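PDB 6LPA: sp1 protein from Swine acute diarrhea syndrome coronavirus, which probably suppresses host gene expression, as coronavirus nsp1 proteins do, and is associated with host cell proliferation and immune evasion. Local coordinates for residues K40-V45 / L89-S94. Numbering follows the deposited sequence.
Sequences KDCRFV and LIPSNS
The carbonyl oxygen of Ser94 accepts from Arg43 NE, 2.7 Å away, with an N-H...O angle of 175° and the oxygen in the guanidinium plane; a weak second bond comes from NH2. Arginine here illustrates how one side chain can organise the end of a strand pair. CG lies anti to the carbonyl carbon (chi1 -62°) and meets Ser94 OG at 3.5 Å from Arg43 CG; the bend at chi2 (-66°) then places CD beside the same oxygen. NH1 bonds to the carbonyls of Lys40 and Cys42, fixing the rotation of the group from the other end, while Ser92 O sits over the centre of one guanidinium face, 3.3 Å from Arg43 CZ. That carbonyl probably adds electrostatic attraction without a hydrogen bond. Ser92 OG accepts from Ser94 N in an ST turn and also bonds to Ser17 O.

Along the backbone, Arg43 and Ile90 form a hydrogen-bonded pair, Arg43 N to Ile90 O at 2.8 Å and Ile90 N to Arg43 O at 3.0 Å, and Ser92 N continues the ladder to Asp41 O. On the Phe44 face, Leu89 CD2 packs 4.1 Å from Phe44 CB, and Phe101 meets the Phe44 ring; on the other, Val45 CG2 touches Ile90 CD1. This antiparallel ladder belongs to the six-stranded mixed beta-barrel of alphacoronavirus nsp1, where 42-46 pairs with 85-91 and, through Phe44, closes onto 6-11.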
loop_
_atom_site.group_PDB
_atom_site.type_symbol
_atom_site.label_atom_id
_atom_site.label_comp_id
_atom_site.label_asym_id
_atom_site.label_seq_id
_atom_site.Cartn_x
_atom_site.Cartn_y
_atom_site.Cartn_z
ATOM N N LYS A 40 -8.057 16.959 8.726
ATOM C CA LYS A 40 -9.303 17.263 9.428
ATOM C C LYS A 40 -10.509 16.567 8.800
ATOM O O LYS A 40 -11.505 16.345 9.496
ATOM C CB LYS A 40 -9.537 18.775 9.471
ATOM C CG LYS A 40 -10.498 19.257 10.546
ATOM C CD LYS A 40 -10.349 20.761 10.764
ATOM C CE LYS A 40 -11.500 21.356 11.580
ATOM N NZ LYS A 40 -11.039 21.719 12.933
ATOM N N ASP A 41 -10.450 16.213 7.515
ATOM C CA ASP A 41 -11.551 15.493 6.872
ATOM C C ASP A 41 -11.493 13.986 7.116
ATOM O O ASP A 41 -12.300 13.245 6.547
ATOM C CB ASP A 41 -11.557 15.778 5.361
ATOM C CG ASP A 41 -10.268 15.334 4.672
ATOM O OD1 ASP A 41 -9.249 15.129 5.357
ATOM O OD2 ASP A 41 -10.263 15.201 3.433
ATOM N N CYS A 42 -10.566 13.527 7.952
ATOM C CA CYS A 42 -10.256 12.118 8.137
ATOM C C CYS A 42 -10.423 11.745 9.614
ATOM O O CYS A 42 -10.248 12.590 10.500
ATOM C CB CYS A 42 -8.811 11.843 7.676
ATOM S SG CYS A 42 -8.606 11.699 5.920
ATOM N N ARG A 43 -10.717 10.458 9.881
ATOM C CA ARG A 43 -10.820 9.925 11.235
ATOM C C ARG A 43 -9.820 8.797 11.424
ATOM O O ARG A 43 -9.627 7.974 10.529
ATOM C CB ARG A 43 -12.234 9.412 11.561
ATOM C CG ARG A 43 -13.318 10.492 11.510
ATOM C CD ARG A 43 -13.167 11.582 12.615
ATOM N NE ARG A 43 -14.191 12.609 12.431
ATOM C CZ ARG A 43 -14.027 13.719 11.710
ATOM N NH1 ARG A 43 -12.865 13.978 11.123
ATOM N NH2 ARG A 43 -15.019 14.584 11.586
ATOM N N PHE A 44 -9.165 8.770 12.584
ATOM C CA PHE A 44 -8.268 7.672 12.893
ATOM C C PHE A 44 -9.060 6.491 13.442
ATOM O O PHE A 44 -9.814 6.632 14.409
ATOM C CB PHE A 44 -7.204 8.081 13.906
ATOM C CG PHE A 44 -6.332 6.927 14.347
ATOM C CD1 PHE A 44 -5.192 6.595 13.634
ATOM C CD2 PHE A 44 -6.661 6.171 15.464
ATOM C CE1 PHE A 44 -4.396 5.531 14.041
ATOM C CE2 PHE A 44 -5.879 5.121 15.874
ATOM C CZ PHE A 44 -4.747 4.791 15.162
ATOM N N VAL A 45 -8.844 5.321 12.859
ATOM C CA VAL A 45 -9.550 4.114 13.234
ATOM C C VAL A 45 -8.475 3.123 13.631
ATOM O O VAL A 45 -7.638 2.744 12.803
ATOM C CB VAL A 45 -10.418 3.586 12.086
ATOM C CG1 VAL A 45 -11.252 2.379 12.529
ATOM C CG2 VAL A 45 -11.284 4.722 11.544
ATOM N N LEU A 89 -6.199 6.374 8.777
ATOM C CA LEU A 89 -6.914 7.638 8.653
ATOM C C LEU A 89 -7.793 7.517 7.422
ATOM O O LEU A 89 -7.290 7.244 6.324
ATOM C CB LEU A 89 -5.952 8.819 8.524
ATOM C CG LEU A 89 -5.323 9.352 9.806
ATOM C CD1 LEU A 89 -4.053 10.134 9.470
ATOM C CD2 LEU A 89 -6.343 10.241 10.536
ATOM N N ILE A 90 -9.095 7.697 7.611
ATOM C CA ILE A 90 -10.097 7.438 6.587
ATOM C C ILE A 90 -11.039 8.628 6.516
ATOM O O ILE A 90 -11.550 9.075 7.559
ATOM C CB ILE A 90 -10.896 6.154 6.889
ATOM C CG1 ILE A 90 -9.966 5.026 7.373
ATOM C CG2 ILE A 90 -11.709 5.747 5.672
ATOM C CD1 ILE A 90 -10.692 3.777 7.892
ATOM N N PRO A 91 -11.336 9.134 5.320
ATOM C CA PRO A 91 -12.308 10.232 5.205
ATOM C C PRO A 91 -13.625 9.835 5.851
ATOM O O PRO A 91 -14.219 8.803 5.519
ATOM C CB PRO A 91 -12.432 10.440 3.689
ATOM C CG PRO A 91 -11.109 9.966 3.139
ATOM C CD PRO A 91 -10.743 8.776 4.019
ATOM N N SER A 92 -14.051 10.642 6.820
ATOM C CA SER A 92 -15.253 10.363 7.589
ATOM C C SER A 92 -15.644 11.609 8.366
ATOM O O SER A 92 -14.781 12.374 8.809
ATOM C CB SER A 92 -15.037 9.191 8.558
ATOM O OG SER A 92 -16.162 9.072 9.403
ATOM N N ASN A 93 -16.950 11.791 8.539
ATOM C CA ASN A 93 -17.506 12.835 9.390
ATOM C C ASN A 93 -17.988 12.307 10.746
ATOM O O ASN A 93 -18.852 12.932 11.369
ATOM C CB ASN A 93 -18.650 13.542 8.654
ATOM C CG ASN A 93 -18.156 14.410 7.492
ATOM O OD1 ASN A 93 -17.138 15.093 7.604
ATOM N ND2 ASN A 93 -18.861 14.352 6.362
ATOM N N SER A 94 -17.456 11.178 11.222
ATOM C CA SER A 94 -17.937 10.624 12.486
ATOM C C SER A 94 -17.572 11.524 13.668
ATOM O O SER A 94 -16.667 12.368 13.592
ATOM C CB SER A 94 -17.351 9.237 12.728
ATOM O OG SER A 94 -16.060 9.357 13.281
HETATM O O HOH W 1 -15.156 14.524 6.130
#